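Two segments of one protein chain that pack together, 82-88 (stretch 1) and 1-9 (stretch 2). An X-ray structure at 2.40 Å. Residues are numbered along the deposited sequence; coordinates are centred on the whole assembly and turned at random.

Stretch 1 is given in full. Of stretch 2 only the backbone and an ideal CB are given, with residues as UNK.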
ATOM      1  N   ALA A  82       5.402   7.201   8.719  1.00 23.69           N
ATOM      2  CA  ALA A  82       5.407   8.586   8.256  1.00 26.60           C
ATOM      3  C   ALA A  82       4.867   8.705   6.833  1.00 17.76           C
ATOM      4  O   ALA A  82       4.426   9.777   6.418  1.00 22.32           O
ATOM      5  CB  ALA A  82       6.810   9.161   8.337  1.00 20.55           C
ATOM      6  N   ALA A  83       4.900   7.607   6.087  1.00 19.40           N
ATOM      7  CA  ALA A  83       4.406   7.609   4.714  1.00 18.78           C
ATOM      8  C   ALA A  83       2.893   7.793   4.698  1.00 28.03           C
ATOM      9  O   ALA A  83       2.198   7.381   5.626  1.00 28.75           O
ATOM     10  CB  ALA A  83       4.796   6.326   4.002  1.00 18.42           C
ATOM     11  N   GLN A  84       2.393   8.422   3.639  1.00 33.04           N
ATOM     12  CA  GLN A  84       0.966   8.677   3.494  1.00 31.91           C
ATOM     13  C   GLN A  84       0.299   7.525   2.749  1.00 31.70           C
ATOM     14  O   GLN A  84       0.794   7.087   1.714  1.00 29.28           O
ATOM     15  CB  GLN A  84       0.739   9.997   2.753  1.00 32.26           C
ATOM     16  CG  GLN A  84      -0.631  10.612   2.966  1.00 41.25           C
ATOM     17  CD  GLN A  84      -0.738  12.002   2.366  1.00 61.72           C
ATOM     18  OE1 GLN A  84       0.222  12.518   1.791  1.00 64.11           O
ATOM     19  NE2 GLN A  84      -1.908  12.616   2.500  1.00 65.67           N
ATOM     20  N   VAL A  85      -0.815   7.036   3.286  1.00 22.43           N
ATOM     21  CA  VAL A  85      -1.556   5.937   2.671  1.00 24.27           C
ATOM     22  C   VAL A  85      -3.002   6.346   2.404  1.00 26.26           C
ATOM     23  O   VAL A  85      -3.609   7.071   3.189  1.00 34.92           O
ATOM     24  CB  VAL A  85      -1.538   4.673   3.565  1.00 44.48           C
ATOM     25  CG1 VAL A  85      -2.444   3.579   2.997  1.00 50.00           C
ATOM     26  CG2 VAL A  85      -0.127   4.149   3.707  1.00 40.12           C
ATOM     27  N   ASP A  86      -3.541   5.869   1.286  1.00 33.40           N
ATOM     28  CA  ASP A  86      -4.932   6.110   0.927  1.00 23.18           C
ATOM     29  C   ASP A  86      -5.515   4.889   0.231  1.00 22.89           C
ATOM     30  O   ASP A  86      -4.902   4.335  -0.681  1.00 33.84           O
ATOM     31  CB  ASP A  86      -5.055   7.336   0.022  1.00 24.19           C
ATOM     32  CG  ASP A  86      -4.798   8.635   0.760  1.00 45.74           C
ATOM     33  OD1 ASP A  86      -5.762   9.201   1.317  1.00 48.57           O
ATOM     34  OD2 ASP A  86      -3.634   9.089   0.782  1.00 46.92           O
ATOM     35  N   VAL A  87      -6.699   4.475   0.673  1.00 32.67           N
ATOM     36  CA  VAL A  87      -7.400   3.346   0.074  1.00 31.87           C
ATOM     37  C   VAL A  87      -8.527   3.845  -0.829  1.00 41.87           C
ATOM     38  O   VAL A  87      -9.347   4.665  -0.418  1.00 44.57           O
ATOM     39  CB  VAL A  87      -7.984   2.405   1.149  1.00 36.51           C
ATOM     40  CG1 VAL A  87      -8.615   1.180   0.500  1.00 30.58           C
ATOM     41  CG2 VAL A  87      -6.904   1.984   2.135  1.00 25.54           C
ATOM     42  N   GLY A  88      -8.560   3.345  -2.058  1.00 43.94           N
ATOM     43  CA  GLY A  88      -9.602   3.710  -2.998  1.00 37.99           C
ATOM     44  C   GLY A  88     -10.931   3.073  -2.640  1.00 42.00           C
ATOM     45  O   GLY A  88     -11.993   3.573  -3.014  1.00 49.22           O
ATOM     46  N   UNK A   1     -10.872  -5.176  -7.494  1.00 62.70           N
ATOM     47  CA  UNK A   1      -9.471  -4.921  -7.139  1.00 58.25           C
ATOM     48  C   UNK A   1      -9.304  -3.652  -6.303  1.00 53.20           C
ATOM     49  O   UNK A   1      -9.420  -2.545  -6.828  1.00 58.04           O
ATOM     50  CB  UNK A   1      -8.622  -4.814  -8.408  1.00 58.25           C
ATOM     51  N   UNK A   2      -9.039  -3.820  -5.011  1.00 49.14           N
ATOM     52  CA  UNK A   2      -8.866  -2.686  -4.110  1.00 45.23           C
ATOM     53  C   UNK A   2      -7.513  -2.019  -4.352  1.00 43.44           C
ATOM     54  O   UNK A   2      -6.489  -2.694  -4.437  1.00 38.49           O
ATOM     55  CB  UNK A   2      -8.988  -3.134  -2.652  1.00 45.23           C
ATOM     56  N   UNK A   3      -7.526  -0.692  -4.460  1.00 39.42           N
ATOM     57  CA  UNK A   3      -6.317   0.085  -4.723  1.00 35.31           C
ATOM     58  C   UNK A   3      -5.806   0.775  -3.464  1.00 33.47           C
ATOM     59  O   UNK A   3      -6.585   1.356  -2.710  1.00 31.78           O
ATOM     60  CB  UNK A   3      -6.584   1.124  -5.814  1.00 35.31           C
ATOM     61  N   UNK A   4      -4.492   0.714  -3.253  1.00 28.98           N
ATOM     62  CA  UNK A   4      -3.845   1.405  -2.141  1.00 29.15           C
ATOM     63  C   UNK A   4      -2.652   2.206  -2.656  1.00 33.43           C
ATOM     64  O   UNK A   4      -1.765   1.662  -3.312  1.00 29.14           O
ATOM     65  CB  UNK A   4      -3.402   0.410  -1.066  1.00 29.15           C
ATOM     66  N   UNK A   5      -2.645   3.500  -2.347  1.00 25.52           N
ATOM     67  CA  UNK A   5      -1.605   4.411  -2.814  1.00 31.94           C
ATOM     68  C   UNK A   5      -0.720   4.866  -1.656  1.00 26.75           C
ATOM     69  O   UNK A   5      -1.220   5.335  -0.636  1.00 30.63           O
ATOM     70  CB  UNK A   5      -2.230   5.622  -3.510  1.00 31.94           C
ATOM     71  N   UNK A   6       0.592   4.730  -1.828  1.00 22.74           N
ATOM     72  CA  UNK A   6       1.552   5.118  -0.800  1.00 23.83           C
ATOM     73  C   UNK A   6       2.454   6.241  -1.305  1.00 20.96           C
ATOM     74  O   UNK A   6       3.155   6.076  -2.302  1.00 19.78           O
ATOM     75  CB  UNK A   6       2.392   3.914  -0.369  1.00 23.83           C
ATOM     76  N   UNK A   7       2.433   7.376  -0.611  1.00 21.09           N
ATOM     77  CA  UNK A   7       3.260   8.525  -0.977  1.00 33.06           C
ATOM     78  C   UNK A   7       4.341   8.763   0.064  1.00 28.34           C
ATOM     79  O   UNK A   7       4.094   8.660   1.267  1.00 30.27           O
ATOM     80  CB  UNK A   7       2.399   9.779  -1.138  1.00 33.06           C
ATOM     81  N   UNK A   8       5.540   9.085  -0.415  1.00 22.75           N
ATOM     82  CA  UNK A   8       6.672   9.398   0.445  1.00 21.13           C
ATOM     83  C   UNK A   8       7.069  10.861   0.291  1.00 28.60           C
ATOM     84  O   UNK A   8       6.892  11.454  -0.773  1.00 28.48           O
ATOM     85  CB  UNK A   8       7.859   8.487   0.125  1.00 21.13           C
ATOM     86  N   UNK A   9       7.615  11.432   1.359  1.00 24.81           N
ATOM     87  CA  UNK A   9       7.923  12.855   1.404  1.00 30.07           C
ATOM     88  C   UNK A   9       9.322  13.159   0.879  1.00 26.55           C
ATOM     89  O   UNK A   9       9.587  14.274   0.429  1.00 30.41           O
ATOM     90  CB  UNK A   9       7.783  13.374   2.836  1.00 30.07           C
TER

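The two segments run antiparallel, and the backbone ladder fixes which side chains share a face: positions 4 and 6 with Val85 and Val87, positions 5 and 7 with Gln84 and Asp86.

At position 1 the ideal CB has nothing of stretch 1 within 5.5 Å, so stretch 1 sets no preference. The residue is Pro1, which makes no contact here.

Position 2 has extended angles (-74/133) and a CB pointing sideways, 5.4 Å from Val87 CG1. A modest apolar side chain could close that gap, and several would serve. It is Val2, whose CG1 comes to 3.8 Å from Val87 CG1.

Position 3 also points its CB sideways, near the backbone of Gly88, which offers no side chain to grip. Its O accepts a hydrogen bond from Gly88 N (2.9 Å). Polar or apolar chains would fit; Gln3 is found, and its side chain comes no nearer to stretch 1 than CB, 4.8 Å from Gly88 N.

Position 4 pairs with Val87 in a non-hydrogen-bonded bridge. Its CB lies 5.0 Å from Val87 CG2 and 5.2 Å from Val85 CG1, so a side chain here meets two valines. The strand angles (-130/125) suit a beta-branched residue such as valine or isoleucine, though leucine would also be plausible. The residue is Val4: its CG1 packs 3.8 Å from Val85 CG1, and its CG2 lies 4.2 Å from Val87 CG2.

Position 5 forms the hydrogen-bonded pair with Asp86: N to Asp86 O is 2.9 Å, and Asp86 N to O of this residue is 3.1 Å. The carboxylate of Asp86 shares its face, which could favour a polar or basic chain, but an apolar one is not excluded. Leu5 occupies the site; its nearest side-chain approach is Leu5 CB to Asp86 O, 4.1 Å. The oxygen of a water lies 2.5 Å from Leu5 O and 2.6 Å from Asp86 OD2.

Position 6 faces Val85, with CB 4.8 Å from Val85 CG2, and again favours an aliphatic, possibly beta-branched, residue. It is Val6, whose CG1 reaches Ala83 CB at 4.0 Å and Val85 CG2 at 4.4 Å.

Position 7 is held to Gln84 by two backbone hydrogen bonds, N to Gln84 O and Gln84 N to O, both 2.9 Å. Its CB is 4.2 Å from Gln84 CB, with the Asp86 carboxylate farther along the same face; a long basic chain could bridge that distance, lysine or arginine alike. Arg7 does so: NH1 forms a salt bridge with Asp86 OD2 at 2.5 Å, near the guanidinium plane, while Gln84 CD lies over one face, 3.4 Å from NH1.

Position 8 points its CB away, 5.4 Å from Ala83 CB, so only a chain that turns back could touch it. Phe8 (chi1 m) does, bringing CE1 to 3.6 Å from Ala83 CB.

At position 9 the CB points sideways with nothing of stretch 1 within 5.5 Å, so stretch 1 sets no preference; Asp9 makes no contact.

Stretch 2, residues 1-9: PVQVLVRFD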
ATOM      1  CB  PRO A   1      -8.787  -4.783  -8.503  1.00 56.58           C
ATOM      2  CG  PRO A   1      -9.615  -5.614  -9.418  1.00 58.66           C
ATOM      3  CD  PRO A   1     -11.031  -5.492  -8.923  1.00 65.47           C
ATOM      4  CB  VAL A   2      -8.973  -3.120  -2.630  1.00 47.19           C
ATOM      5  CG1 VAL A   2      -8.870  -1.912  -1.703  1.00 60.86           C
ATOM      6  CG2 VAL A   2     -10.278  -3.859  -2.386  1.00 44.28           C
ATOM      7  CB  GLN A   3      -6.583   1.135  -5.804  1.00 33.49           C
ATOM      8  CG  GLN A   3      -6.890   0.567  -7.173  1.00 54.49           C
ATOM      9  CD  GLN A   3      -7.328   1.639  -8.151  1.00 56.88           C
ATOM     10  OE1 GLN A   3      -8.443   2.155  -8.067  1.00 51.89           O
ATOM     11  NE2 GLN A   3      -6.444   1.990  -9.078  1.00 51.09           N
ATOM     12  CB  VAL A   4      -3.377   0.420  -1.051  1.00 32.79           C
ATOM     13  CG1 VAL A   4      -2.635   1.153   0.065  1.00 26.58           C
ATOM     14  CG2 VAL A   4      -4.564  -0.339  -0.482  1.00 29.67           C
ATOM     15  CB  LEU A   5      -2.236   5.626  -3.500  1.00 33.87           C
ATOM     16  CG  LEU A   5      -1.276   6.545  -4.256  1.00 38.18           C
ATOM     17  CD1 LEU A   5      -0.836   5.906  -5.564  1.00 29.64           C
ATOM     18  CD2 LEU A   5      -1.920   7.897  -4.507  1.00 43.50           C
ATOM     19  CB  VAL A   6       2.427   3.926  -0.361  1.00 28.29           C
ATOM     20  CG1 VAL A   6       3.216   4.282   0.892  1.00 30.86           C
ATOM     21  CG2 VAL A   6       1.568   2.694  -0.109  1.00 26.42           C
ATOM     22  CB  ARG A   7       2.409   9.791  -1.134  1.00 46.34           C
ATOM     23  CG  ARG A   7       1.440   9.751  -2.305  1.00 40.14           C
ATOM     24  CD  ARG A   7      -0.002   9.868  -1.845  1.00 43.19           C
ATOM     25  NE  ARG A   7      -0.435  11.257  -1.718  1.00 48.45           N
ATOM     26  CZ  ARG A   7      -1.519  11.648  -1.053  1.00 48.74           C
ATOM     27  NH1 ARG A   7      -2.284  10.758  -0.433  1.00 45.58           N
ATOM     28  NH2 ARG A   7      -1.835  12.934  -0.997  1.00 63.83           N
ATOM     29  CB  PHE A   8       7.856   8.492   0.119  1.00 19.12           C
ATOM     30  CG  PHE A   8       7.592   7.040   0.380  1.00 18.44           C
ATOM     31  CD1 PHE A   8       7.738   6.517   1.653  1.00 22.62           C
ATOM     32  CD2 PHE A   8       7.198   6.198  -0.646  1.00 19.76           C
ATOM     33  CE1 PHE A   8       7.496   5.180   1.901  1.00 15.32           C
ATOM     34  CE2 PHE A   8       6.954   4.859  -0.406  1.00 26.40           C
ATOM     35  CZ  PHE A   8       7.104   4.348   0.870  1.00 14.92           C
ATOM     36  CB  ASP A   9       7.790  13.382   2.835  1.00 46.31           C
ATOM     37  CG  ASP A   9       6.775  14.505   2.957  1.00 53.82           C
ATOM     38  OD1 ASP A   9       6.651  15.314   2.012  1.00 64.67           O
ATOM     39  OD2 ASP A   9       6.102  14.581   4.007  1.00 70.59           O
TER
HETATM   40  O   HOH W   1      -1.765   7.708  -0.272  1.00 40.90           O
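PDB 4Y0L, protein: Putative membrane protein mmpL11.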